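Oligogalacturonate-specific porin KdgM (Dickeya dadantii, PDB 4FQE) forms a monomeric outer-membrane beta-barrel channel specific for oligogalacturonides and is required for full virulence. Local coordinates at residues N58-A64 with F80-S86; S87-Y91 with P113-R117. All blocks are in the same frame, centred on the assembly; numbering follows the deposited sequence.

Overall arrangement
Interactions 1 and 2 lie in one antiparallel sheet of twelve strands closed into a barrel. Each joins the two strands of a hairpin: 57-69 with 74-85 in interaction 1, and 90-100 with 105-116 in interaction 2. Their centres are about 9 Å apart. Strands 74-85 and 90-100 are neighbours, so the two hairpins are continuous. Glu83 N lies 2.9 Å from Asn90 O, a probable hydrogen bond. On the outer face the rings of Phe80 and Tyr91 meet, CE1 to CE1 at 3.4 Å, with planes about 50° apart. The same chain H detergent touches both contacts. Inside, Arg92 connects them, with a salt bridge to Glu61 and side-chain packing against Tyr114.

Interaction 1: residues N58-A64 with F80-S86; sequences NGTEVVA and FSLESGS. With C8E ((hydroxyethyloxy)tri(ethyloxy)octane), chain F; C8E ((hydroxyethyloxy)tri(ethyloxy)octane), chain H.
Thr60 and Ser84 exchange two backbone hydrogen bonds, each 2.9 Å from N to O. Val62 pairs with Leu82 through two longer bonds, and Ala64 with Phe80 through two short ones. At the open end Ser86 N donates to Asn58 O. Its hydroxyl OG in return accepts from Asn58 N at 3.2 Å.

This is the antiparallel pairing of a porin hairpin, with a mostly polar face to the lumen and a mostly apolar one outside. On the inner face Glu61 and Glu83 cross at about a right angle. Their carboxylates come within 4.0 Å, OE2 of Glu61 to OE1 of Glu83, with planes 58° apart. Salt bridges from Glu61 to Arg92 and from Glu83 to Lys38 probably offset the repulsion. A water donates to Glu61 OE2 at 2.6 Å and also to Ser81 OG, which is hydrogen-bonded to Arg92 O.

Detergent packs on the outer face. Thr60 and Ser84 lie beside the ether part of the chain F molecule. Its alkyl tail runs past Ala64, whose CB is 3.6 Å from C1. With CG anti to the backbone N (chi1 175°), the Phe80 ring lies between two detergents: CD2 is 3.8 Å from C3 of chain F, and CD1 3.3 Å from O12 of chain H.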
# COMPACT_ATOMS: atom_id res chain seq x y z
N ASN A 58 -8.59 16.91 1.92
CA ASN A 58 -8.71 16.08 0.75
C ASN A 58 -7.40 16.07 0.03
O ASN A 58 -6.54 16.92 0.27
CB ASN A 58 -9.82 16.59 -0.18
CG ASN A 58 -9.42 17.83 -0.94
OD1 ASN A 58 -8.60 17.76 -1.87
ND2 ASN A 58 -9.95 18.97 -0.54
N GLY A 59 -7.27 15.12 -0.87
CA GLY A 59 -6.01 14.93 -1.59
C GLY A 59 -6.13 13.95 -2.72
O GLY A 59 -7.12 13.23 -2.83
N THR A 60 -5.11 13.92 -3.58
CA THR A 60 -5.06 12.94 -4.65
C THR A 60 -3.63 12.51 -4.85
O THR A 60 -2.72 13.35 -4.79
CB THR A 60 -5.59 13.48 -5.98
OG1 THR A 60 -5.69 14.90 -5.90
CG2 THR A 60 -6.98 12.93 -6.29
N GLU A 61 -3.45 11.23 -5.14
CA GLU A 61 -2.10 10.71 -5.45
C GLU A 61 -2.09 9.92 -6.74
O GLU A 61 -3.00 9.17 -7.03
CB GLU A 61 -1.55 9.89 -4.29
CG GLU A 61 -0.11 9.41 -4.48
CD GLU A 61 0.43 8.69 -3.26
OE1 GLU A 61 -0.27 7.82 -2.73
OE2 GLU A 61 1.56 9.00 -2.81
N VAL A 62 -1.03 10.11 -7.53
CA VAL A 62 -0.83 9.29 -8.71
C VAL A 62 0.52 8.63 -8.60
O VAL A 62 1.47 9.22 -8.09
CB VAL A 62 -0.93 10.11 -10.03
CG1 VAL A 62 0.10 11.22 -10.05
CG2 VAL A 62 -0.76 9.18 -11.23
N VAL A 63 0.59 7.39 -9.07
CA VAL A 63 1.82 6.58 -8.99
C VAL A 63 1.99 5.94 -10.36
O VAL A 63 1.05 5.37 -10.90
CB VAL A 63 1.72 5.43 -7.93
CG1 VAL A 63 3.05 4.65 -7.78
CG2 VAL A 63 1.26 5.97 -6.57
N ALA A 64 3.20 6.02 -10.88
CA ALA A 64 3.63 5.22 -12.03
C ALA A 64 4.82 4.36 -11.62
O ALA A 64 5.65 4.79 -10.83
CB ALA A 64 4.01 6.13 -13.20
N PHE A 80 7.42 6.17 -9.03
CA PHE A 80 7.34 7.62 -9.00
C PHE A 80 5.95 7.96 -8.48
O PHE A 80 4.98 7.44 -9.01
CB PHE A 80 7.46 8.15 -10.43
CG PHE A 80 7.28 9.62 -10.55
CD1 PHE A 80 8.34 10.48 -10.34
CD2 PHE A 80 6.05 10.16 -10.87
CE1 PHE A 80 8.16 11.85 -10.45
CE2 PHE A 80 5.86 11.53 -10.98
CZ PHE A 80 6.93 12.37 -10.75
N SER A 81 5.84 8.85 -7.50
CA SER A 81 4.52 9.30 -7.02
C SER A 81 4.53 10.76 -6.61
O SER A 81 5.53 11.30 -6.15
CB SER A 81 4.00 8.44 -5.89
OG SER A 81 4.87 8.37 -4.79
N LEU A 82 3.41 11.41 -6.85
CA LEU A 82 3.22 12.81 -6.47
C LEU A 82 1.89 12.82 -5.78
O LEU A 82 0.95 12.25 -6.30
CB LEU A 82 3.11 13.69 -7.69
CG LEU A 82 4.36 13.87 -8.53
CD1 LEU A 82 3.96 14.81 -9.69
CD2 LEU A 82 5.48 14.44 -7.68
N GLU A 83 1.81 13.44 -4.61
CA GLU A 83 0.52 13.70 -4.00
C GLU A 83 0.26 15.19 -3.86
O GLU A 83 1.18 15.94 -3.58
CB GLU A 83 0.40 13.01 -2.65
CG GLU A 83 -0.80 13.53 -1.84
CD GLU A 83 -1.33 12.55 -0.81
OE1 GLU A 83 -0.72 11.50 -0.59
OE2 GLU A 83 -2.41 12.83 -0.26
N SER A 84 -1.00 15.59 -4.04
CA SER A 84 -1.46 16.99 -3.95
C SER A 84 -2.66 17.06 -2.99
O SER A 84 -3.67 16.40 -3.24
CB SER A 84 -1.94 17.47 -5.31
OG SER A 84 -0.89 17.71 -6.21
N GLY A 85 -2.56 17.86 -1.93
CA GLY A 85 -3.63 17.92 -0.94
C GLY A 85 -3.79 19.24 -0.22
O GLY A 85 -3.13 20.23 -0.55
N SER A 86 -4.70 19.21 0.75
CA SER A 86 -4.85 20.27 1.75
C SER A 86 -3.60 20.31 2.64
O SER A 86 -3.07 21.39 2.89
CB SER A 86 -6.09 20.00 2.63
OG SER A 86 -7.25 19.77 1.84
C1 C8E F . 4.60 8.44 -15.90
C2 C8E F . 4.95 9.65 -15.05
C3 C8E F . 3.92 10.00 -13.96
C4 C8E F . 2.47 9.80 -14.37
C5 C8E F . 1.54 10.87 -13.82
C6 C8E F . 0.20 10.81 -14.54
C7 C8E F . -0.80 11.89 -14.08
C8 C8E F . -0.81 13.12 -14.99
O9 C8E F . -2.01 13.88 -14.83
C10 C8E F . -1.86 15.30 -14.70
C11 C8E F . -3.18 15.98 -15.04
O12 C8E F . -3.80 16.52 -13.87
C13 C8E F . -5.19 16.17 -13.72
C14 C8E F . -5.89 17.06 -12.69
O15 C8E F . -4.97 17.56 -11.70
C16 C8E F . -5.33 17.29 -10.34
C17 C8E F . -4.08 17.22 -9.46
O18 C8E F . -3.43 15.96 -9.66
C19 C8E F . -3.13 15.20 -8.48
C20 C8E F . -1.65 14.81 -8.44
O21 C8E F . -0.88 15.61 -9.34
C1 C8E H . 13.89 5.88 -3.91
C2 C8E H . 14.88 6.47 -4.88
C3 C8E H . 15.35 5.38 -5.83
C4 C8E H . 14.20 4.82 -6.65
C5 C8E H . 14.30 5.20 -8.12
C6 C8E H . 13.71 6.59 -8.32
C7 C8E H . 12.33 6.53 -8.96
C8 C8E H . 11.89 7.92 -9.44
O9 C8E H . 12.26 8.10 -10.81
C10 C8E H . 11.93 9.40 -11.32
C11 C8E H . 11.49 9.26 -12.78
O12 C8E H . 10.07 9.30 -12.91
C13 C8E H . 9.56 8.69 -14.10
C14 C8E H . 9.30 7.20 -13.86
O15 C8E H . 7.98 6.79 -14.27
C16 C8E H . 7.91 5.51 -14.92
C17 C8E H . 7.92 4.34 -13.95
O18 C8E H . 9.26 3.86 -13.77
C19 C8E H . 9.81 4.15 -12.48
C20 C8E H . 11.19 4.77 -12.61
O21 C8E H . 11.31 5.93 -11.79
O HOH W 1 3.44 10.73 -3.16

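Interaction 2: residues S87-Y91 with P113-R117; sequences SNNNY and PYFKR. With C8E ((hydroxyethyloxy)tri(ethyloxy)octane), chain H.
Tyr91 O receives two groups from 113-117, the CA-H of Tyr114 and the N-H of Phe115. Pro113, at the start of the segment, turns its ring to the detergent: CD lies 3.4 Å from C1 of the chain H molecule. Tyr114 brings its CA to 3.5 Å from Tyr91 O. The Tyr114 ring leads away from Tyr91, on the lumen side, and packs on Arg92 and Lys155.

Phe115 forms the regular antiparallel pair with Tyr91. Phe115 N donates to Tyr91 O, in the carbonyl plane, at 2.9 Å. Tyr91 N returns a bond to Phe115 O, but arrives 36° out of that carbonyl's plane. On the outer face the two side chains lie side by side and point the same way. Their first torsions differ: CG is anti to the backbone N in Tyr91 (chi1 164°) but anti to the carbonyl carbon in Phe115 (chi1 -51°). The rings, though nearly parallel, are slid apart and barely overlap. The centroids are 5.6 Å apart, and the closest atoms are the two CD2 carbons at 3.5 Å.

Lys116 is the non-hydrogen-bonded partner of Asn90. Both side chains start out on the lumen face, but the end of Lys116 leads away, and its side chain touches Lys155. Arg117 CD lies 3.7 Å from CB of Asn89. Asn89 OD1 is held by Gly85 N, whereas Asn89 N is buried without a partner.

Outside, the Tyr91 hydroxyl and the Pro113 ring touch detergent, beside the Tyr91-Phe115 ring pair. Inside lie Asn90, Tyr114 and Lys116, a polar and partly basic lining consistent with a channel for anionic oligogalacturonides.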
# COMPACT_ATOMS: atom_id res chain seq x y z
N SER A 87 -3.13 19.15 3.08
CA SER A 87 -2.06 19.06 4.10
C SER A 87 -0.81 18.25 3.71
O SER A 87 0.30 18.61 4.12
CB SER A 87 -2.65 18.49 5.39
OG SER A 87 -3.27 17.24 5.14
N ASN A 88 -0.98 17.15 2.97
CA ASN A 88 0.15 16.36 2.49
C ASN A 88 0.43 16.71 1.03
O ASN A 88 -0.49 16.72 0.20
CB ASN A 88 -0.13 14.86 2.63
CG ASN A 88 -0.19 14.41 4.08
OD1 ASN A 88 -0.26 15.22 5.00
ND2 ASN A 88 -0.14 13.10 4.29
N ASN A 89 1.68 17.05 0.73
CA ASN A 89 2.06 17.47 -0.62
C ASN A 89 3.48 17.09 -0.80
O ASN A 89 4.36 17.77 -0.30
CB ASN A 89 1.94 18.98 -0.82
CG ASN A 89 0.53 19.45 -0.74
OD1 ASN A 89 -0.15 19.61 -1.76
ND2 ASN A 89 0.06 19.69 0.48
N ASN A 90 3.71 15.98 -1.48
CA ASN A 90 5.00 15.35 -1.47
C ASN A 90 5.26 14.64 -2.76
O ASN A 90 4.35 14.16 -3.42
CB ASN A 90 5.16 14.31 -0.30
CG ASN A 90 3.87 13.60 0.06
OD1 ASN A 90 3.71 13.03 1.17
ND2 ASN A 90 2.92 13.62 -0.87
N TYR A 91 6.52 14.62 -3.09
CA TYR A 91 7.09 13.79 -4.13
C TYR A 91 7.73 12.61 -3.38
O TYR A 91 8.55 12.80 -2.51
CB TYR A 91 8.13 14.59 -4.90
CG TYR A 91 9.07 13.77 -5.73
CD1 TYR A 91 8.58 12.79 -6.58
CD2 TYR A 91 10.43 13.97 -5.68
CE1 TYR A 91 9.45 12.01 -7.35
CE2 TYR A 91 11.29 13.22 -6.48
CZ TYR A 91 10.79 12.24 -7.30
OH TYR A 91 11.64 11.47 -8.08
N PRO A 113 11.77 7.73 -0.08
CA PRO A 113 11.99 9.03 0.49
C PRO A 113 10.77 9.91 0.22
O PRO A 113 9.96 9.59 -0.66
CB PRO A 113 13.26 9.53 -0.21
CG PRO A 113 13.36 8.75 -1.45
CD PRO A 113 12.71 7.44 -1.19
N TYR A 114 10.61 10.97 1.00
CA TYR A 114 9.55 11.94 0.74
C TYR A 114 10.15 13.33 0.72
O TYR A 114 11.03 13.65 1.51
CB TYR A 114 8.36 11.81 1.73
CG TYR A 114 8.66 12.06 3.19
CD1 TYR A 114 8.69 13.36 3.70
CD2 TYR A 114 8.85 11.00 4.07
CE1 TYR A 114 8.94 13.58 5.05
CE2 TYR A 114 9.12 11.21 5.42
CZ TYR A 114 9.14 12.50 5.91
OH TYR A 114 9.40 12.71 7.24
N PHE A 115 9.74 14.11 -0.25
CA PHE A 115 10.13 15.52 -0.35
C PHE A 115 8.78 16.24 -0.32
O PHE A 115 8.11 16.29 -1.34
CB PHE A 115 10.94 15.77 -1.63
CG PHE A 115 12.10 14.82 -1.83
CD1 PHE A 115 13.37 15.12 -1.33
CD2 PHE A 115 11.93 13.61 -2.51
CE1 PHE A 115 14.43 14.25 -1.51
CE2 PHE A 115 12.98 12.73 -2.67
CZ PHE A 115 14.24 13.05 -2.17
N LYS A 116 8.35 16.70 0.86
CA LYS A 116 6.98 17.21 1.07
C LYS A 116 6.83 18.66 1.57
O LYS A 116 7.68 19.19 2.28
CB LYS A 116 6.17 16.26 1.98
CG LYS A 116 6.11 16.54 3.48
CD LYS A 116 4.83 15.92 4.06
CE LYS A 116 4.93 15.64 5.56
NZ LYS A 116 5.50 14.29 5.88
N ARG A 117 5.71 19.28 1.17
CA ARG A 117 5.32 20.62 1.62
C ARG A 117 3.79 20.72 1.71
O ARG A 117 3.23 21.36 2.60
CB ARG A 117 5.89 21.70 0.68
CG ARG A 117 5.01 22.10 -0.51
CD ARG A 117 4.89 21.00 -1.58
NE ARG A 117 5.90 20.91 -2.65
CZ ARG A 117 7.05 21.59 -2.77
NH1 ARG A 117 7.47 22.48 -1.88
NH2 ARG A 117 7.80 21.37 -3.84
C1 C8E H . 13.89 5.88 -3.91
C2 C8E H . 14.88 6.47 -4.88
C3 C8E H . 15.35 5.38 -5.83
C4 C8E H . 14.20 4.82 -6.65
C5 C8E H . 14.30 5.20 -8.12
C6 C8E H . 13.71 6.59 -8.32
C7 C8E H . 12.33 6.53 -8.96
C8 C8E H . 11.89 7.92 -9.44
O9 C8E H . 12.26 8.10 -10.81
C10 C8E H . 11.93 9.40 -11.32
C11 C8E H . 11.49 9.26 -12.78
O12 C8E H . 10.07 9.30 -12.91
C13 C8E H . 9.56 8.69 -14.10
C14 C8E H . 9.30 7.20 -13.86
O15 C8E H . 7.98 6.79 -14.27
C16 C8E H . 7.91 5.51 -14.92
C17 C8E H . 7.92 4.34 -13.95
O18 C8E H . 9.26 3.86 -13.77
C19 C8E H . 9.81 4.15 -12.48
C20 C8E H . 11.19 4.77 -12.61
O21 C8E H . 11.31 5.93 -11.79